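Local structure of probable transcriptional regulator (Pseudomonas aeruginosa, 2ESN) at residues L15-D19 and V77-L81; L52-L56 and P66-A70. The protein is a probable LysR-type transcriptional regulator, expected to bind DNA through its winged helix-turn-helix domain and probably to sense a small molecule through its C-terminal domain. The contacts are given in a common frame with arbitrary orientation. Numbering follows the deposited sequence.

Contact 1: L15-D19 and V77-L81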
loop_
_atom_site.group_PDB
_atom_site.type_symbol
_atom_site.label_atom_id
_atom_site.label_comp_id
_atom_site.label_asym_id
_atom_site.label_seq_id
_atom_site.Cartn_x
_atom_site.Cartn_y
_atom_site.Cartn_z
ATOM N N LEU C 15 -12.949 6.733 -34.618
ATOM C CA LEU C 15 -11.809 5.832 -34.309
ATOM C C LEU C 15 -12.203 4.367 -34.302
ATOM O O LEU C 15 -11.332 3.501 -34.424
ATOM C CB LEU C 15 -11.133 6.172 -32.986
ATOM C CG LEU C 15 -10.359 7.478 -33.015
ATOM C CD1 LEU C 15 -9.902 7.778 -31.625
ATOM C CD2 LEU C 15 -9.173 7.473 -33.997
ATOM N N LEU C 16 -13.477 4.053 -34.125
ATOM C CA LEU C 16 -13.887 2.634 -34.315
ATOM C C LEU C 16 -13.819 2.234 -35.761
ATOM O O LEU C 16 -13.743 1.031 -36.027
ATOM C CB LEU C 16 -15.335 2.343 -33.914
ATOM C CG LEU C 16 -15.596 2.722 -32.473
ATOM C CD1 LEU C 16 -17.070 2.761 -32.347
ATOM C CD2 LEU C 16 -14.960 1.615 -31.652
ATOM N N VAL C 17 -13.973 3.218 -36.682
ATOM C CA VAL C 17 -13.919 2.957 -38.144
ATOM C C VAL C 17 -12.460 2.741 -38.501
ATOM O O VAL C 17 -12.087 1.758 -39.161
ATOM C CB VAL C 17 -14.571 4.160 -38.963
ATOM C CG1 VAL C 17 -14.327 4.016 -40.409
ATOM C CG2 VAL C 17 -16.073 4.227 -38.723
ATOM N N PHE C 18 -11.602 3.636 -38.013
ATOM C CA PHE C 18 -10.171 3.453 -38.108
ATOM C C PHE C 18 -9.741 2.047 -37.637
ATOM O O PHE C 18 -8.991 1.372 -38.325
ATOM C CB PHE C 18 -9.380 4.480 -37.305
ATOM C CG PHE C 18 -7.882 4.354 -37.490
ATOM C CD1 PHE C 18 -7.111 3.644 -36.604
ATOM C CD2 PHE C 18 -7.243 4.912 -38.609
ATOM C CE1 PHE C 18 -5.686 3.509 -36.800
ATOM C CE2 PHE C 18 -5.817 4.790 -38.792
ATOM C CZ PHE C 18 -5.069 4.087 -37.869
ATOM N N ASP C 19 -10.134 1.677 -36.424
ATOM C CA ASP C 19 -9.709 0.420 -35.843
ATOM C C ASP C 19 -10.222 -0.835 -36.658
ATOM O O ASP C 19 -9.454 -1.758 -36.916
ATOM C CB ASP C 19 -10.210 0.351 -34.412
ATOM C CG ASP C 19 -9.761 -0.947 -33.686
ATOM O OD1 ASP C 19 -10.594 -1.854 -33.505
ATOM O OD2 ASP C 19 -8.591 -1.027 -33.284
ATOM N N VAL C 77 -4.910 3.307 -30.676
ATOM C CA VAL C 77 -6.373 3.029 -30.781
ATOM C C VAL C 77 -6.770 1.674 -30.240
ATOM O O VAL C 77 -7.791 1.523 -29.459
ATOM C CB VAL C 77 -6.887 3.223 -32.216
ATOM C CG1 VAL C 77 -8.357 2.956 -32.303
ATOM C CG2 VAL C 77 -6.637 4.640 -32.621
ATOM N N ALA C 78 -5.951 0.669 -30.576
ATOM C CA ALA C 78 -6.293 -0.690 -30.088
ATOM C C ALA C 78 -6.179 -0.774 -28.591
ATOM O O ALA C 78 -7.005 -1.405 -27.935
ATOM C CB ALA C 78 -5.424 -1.740 -30.744
ATOM N N ALA C 79 -5.150 -0.158 -28.033
ATOM C CA ALA C 79 -4.991 -0.189 -26.583
ATOM C C ALA C 79 -6.188 0.536 -25.893
ATOM O O ALA C 79 -6.818 0.026 -24.944
ATOM C CB ALA C 79 -3.666 0.460 -26.220
ATOM N N ALA C 80 -6.557 1.684 -26.459
ATOM C CA ALA C 80 -7.588 2.527 -25.887
ATOM C C ALA C 80 -8.922 1.771 -25.891
ATOM O O ALA C 80 -9.635 1.668 -24.842
ATOM C CB ALA C 80 -7.637 3.856 -26.701
ATOM N N LEU C 81 -9.228 1.169 -27.035
ATOM C CA LEU C 81 -10.482 0.406 -27.200
ATOM C C LEU C 81 -10.492 -0.836 -26.298
ATOM O O LEU C 81 -11.547 -1.247 -25.787
ATOM C CB LEU C 81 -10.669 -0.009 -28.639
ATOM C CG LEU C 81 -11.019 1.147 -29.580
ATOM C CD1 LEU C 81 -11.411 0.660 -30.946
ATOM C CD2 LEU C 81 -12.134 1.989 -28.988
#
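Val77 comes closest to helix 15-24 in backbone terms, its CA lying 6.6 Å from that of Asp19. The beta-branched side chain points at helix 15-24 and uses both methyls: CG1 packs 3.7 Å from Leu15 O and 3.8 Å from Asp19 CB, while CG2 reaches Leu15 CD2 at 4.0 Å and Phe18 CD1 at 4.1 Å. The small Ala78 leaves room for the carboxylate of Asp19 to lie against it, with OD2 4.0 Å from Ala78 CA. One turn on, Leu81 extends CD1 to 3.7 Å from Leu16 CD2 and 3.6 Å from Asp19 CG. The short axes stay 10.4 Å apart and cross at -118°, so largely side chains fill the gap between the long linker helix 68-87 and helix 15-24. Leu81 also packs on Leu7 of the second subunit. Asp19 OD1 makes a salt bridge with Arg23, so its charge is met outside the two segments; the contact is therefore essentially van der Waals and depends on side-chain fit.

Contact 2: L52-L56 and P66-A70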
loop_
_atom_site.group_PDB
_atom_site.type_symbol
_atom_site.label_atom_id
_atom_site.label_comp_id
_atom_site.label_asym_id
_atom_site.label_seq_id
_atom_site.Cartn_x
_atom_site.Cartn_y
_atom_site.Cartn_z
ATOM N N LEU C 52 -7.541 13.836 -39.600
ATOM C CA LEU C 52 -6.167 13.467 -39.318
ATOM C C LEU C 52 -5.294 14.037 -40.376
ATOM O O LEU C 52 -4.054 13.906 -40.318
ATOM C CB LEU C 52 -6.017 11.943 -39.207
ATOM C CG LEU C 52 -6.742 11.463 -37.954
ATOM C CD1 LEU C 52 -6.795 9.949 -37.840
ATOM C CD2 LEU C 52 -6.074 12.072 -36.676
ATOM N N ASP C 53 -5.950 14.702 -41.339
ATOM C CA ASP C 53 -5.285 15.258 -42.489
ATOM C C ASP C 53 -4.275 14.254 -43.080
ATOM O O ASP C 53 -3.073 14.539 -43.209
ATOM C CB ASP C 53 -4.601 16.578 -42.114
ATOM C CG ASP C 53 -4.040 17.284 -43.317
ATOM O OD1 ASP C 53 -4.671 17.239 -44.391
ATOM O OD2 ASP C 53 -2.973 17.898 -43.167
ATOM N N ASP C 54 -4.788 13.088 -43.494
ATOM C CA ASP C 54 -3.964 12.004 -44.014
ATOM C C ASP C 54 -4.976 11.038 -44.682
ATOM O O ASP C 54 -6.144 10.971 -44.263
ATOM C CB ASP C 54 -3.213 11.320 -42.840
ATOM C CG ASP C 54 -2.133 10.288 -43.309
ATOM O OD1 ASP C 54 -0.983 10.691 -43.563
ATOM O OD2 ASP C 54 -2.418 9.062 -43.397
ATOM N N GLU C 55 -4.491 10.345 -45.715
ATOM C CA GLU C 55 -5.139 9.271 -46.438
ATOM C C GLU C 55 -5.401 8.089 -45.554
ATOM O O GLU C 55 -6.423 7.432 -45.730
ATOM C CB GLU C 55 -4.248 8.764 -47.602
ATOM C CG GLU C 55 -4.124 9.696 -48.753
ATOM C CD GLU C 55 -5.467 10.254 -49.241
ATOM O OE1 GLU C 55 -5.435 11.419 -49.702
ATOM O OE2 GLU C 55 -6.539 9.560 -49.200
ATOM N N LEU C 56 -4.435 7.761 -44.705
ATOM C CA LEU C 56 -4.586 6.702 -43.663
ATOM C C LEU C 56 -4.487 5.300 -44.283
ATOM O O LEU C 56 -3.717 4.445 -43.796
ATOM C CB LEU C 56 -5.950 6.819 -42.924
ATOM C CG LEU C 56 -6.169 8.153 -42.218
ATOM C CD1 LEU C 56 -7.485 8.154 -41.540
ATOM C CD2 LEU C 56 -5.055 8.319 -41.167
ATOM N N PRO C 66 -2.541 0.660 -45.007
ATOM C CA PRO C 66 -2.323 1.746 -44.077
ATOM C C PRO C 66 -1.065 2.564 -44.420
ATOM O O PRO C 66 -0.026 1.982 -44.725
ATOM C CB PRO C 66 -2.168 1.034 -42.720
ATOM C CG PRO C 66 -1.874 -0.366 -42.999
ATOM C CD PRO C 66 -2.432 -0.663 -44.352
ATOM N N THR C 67 -1.168 3.891 -44.405
ATOM C CA THR C 67 0.022 4.765 -44.491
ATOM C C THR C 67 0.880 4.476 -43.236
ATOM O O THR C 67 0.427 3.788 -42.306
ATOM C CB THR C 67 -0.353 6.273 -44.569
ATOM O OG1 THR C 67 -1.090 6.656 -43.396
ATOM C CG2 THR C 67 -1.204 6.603 -45.848
ATOM N N GLN C 68 2.128 4.933 -43.243
ATOM C CA GLN C 68 3.075 4.645 -42.136
ATOM C C GLN C 68 2.670 5.369 -40.835
ATOM O O GLN C 68 2.805 4.842 -39.738
ATOM C CB GLN C 68 4.538 4.920 -42.560
ATOM C CG GLN C 68 4.738 5.869 -43.783
ATOM C CD GLN C 68 3.894 5.498 -45.061
ATOM O OE1 GLN C 68 3.203 6.356 -45.638
ATOM N NE2 GLN C 68 3.971 4.235 -45.491
ATOM N N ARG C 69 2.105 6.558 -41.010
ATOM C CA ARG C 69 1.368 7.279 -39.959
ATOM C C ARG C 69 0.338 6.421 -39.275
ATOM O O ARG C 69 0.351 6.297 -38.051
ATOM C CB ARG C 69 0.614 8.463 -40.584
ATOM C CG ARG C 69 1.434 9.267 -41.558
ATOM C CD ARG C 69 2.473 10.063 -40.819
ATOM N NE ARG C 69 1.863 10.802 -39.723
ATOM C CZ ARG C 69 1.045 11.840 -39.877
ATOM N NH1 ARG C 69 0.553 12.429 -38.804
ATOM N NH2 ARG C 69 0.709 12.290 -41.085
ATOM N N ALA C 70 -0.582 5.869 -40.084
ATOM C CA ALA C 70 -1.712 5.060 -39.615
ATOM C C ALA C 70 -1.212 3.885 -38.775
ATOM O O ALA C 70 -1.822 3.492 -37.763
ATOM C CB ALA C 70 -2.548 4.582 -40.779
#
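Two hydrogen bonds of 2.7 Å tie the loop 52-56 to the start of helix 68-87: Thr67 N donates to Leu56 O, and Thr67 OG1 donates to Asp54 OD2. The same Asp54 OD2 accepts from Leu56 N at 2.7 Å, which makes an Asx turn, so one carboxylate oxygen both shapes its own loop and holds the opposite segment. Threonine suits position 67 because it is the N-cap of the helix: with chi1 near +60°, its OG1 also accepts a weak bond from Ala70 N at 3.4 Å. The other carboxylate oxygen, Asp54 OD1, forms a long salt bridge of 3.4 Å with Arg69 NH2.

These segments flank the beta-hairpin 57-60/63-66, the wing of the winged helix-turn-helix, and their bonds close its base. On the incoming side, helix 38-52 ends in a Schellman motif with Asp53, at positive phi, as the C-prime residue; the chain can then turn sharply toward the wing.

Leu56 O is crowded by further partners, a CA-H...O contact from Pro66 CA at 3.1 Å and the methyl Ala70 CB at 3.2 Å, a closeness that favours a small side chain at position 70. Glu55 CB touches Thr67 CG2 at 4.1 Å, while its carboxylate leads away. The Leu56 side chain points away from segment 66-70 and packs on Trp91 of the second subunit, whose indole also takes Arg69 in a cation-pi interaction; Asp53 forms a salt bridge with Arg92 of that subunit.

Overall arrangement
Both contacts hold helix 68-87 against other parts of the N-terminal helix-turn-helix region, contact 2 at its N-terminal end and contact 1 further along, with centres 14 Å apart. They meet where Phe18 CZ packs 3.3 Å from Ala70 O. Each is partly buried, but the chemistry differs: contact 1 joins two helices mainly through apolar side chains, whereas contact 2, at a loop and a helix start where backbone groups need partners, relies on hydrogen bonds and a salt bridge around the wing and includes the exposed Glu55. Both touch the second subunit: contact 1 meets leucines of that subunit, contact 2 its Trp91 and Arg92. Helix 68-87 thus links domain packing to dimer formation, as in other LysR-type regulators.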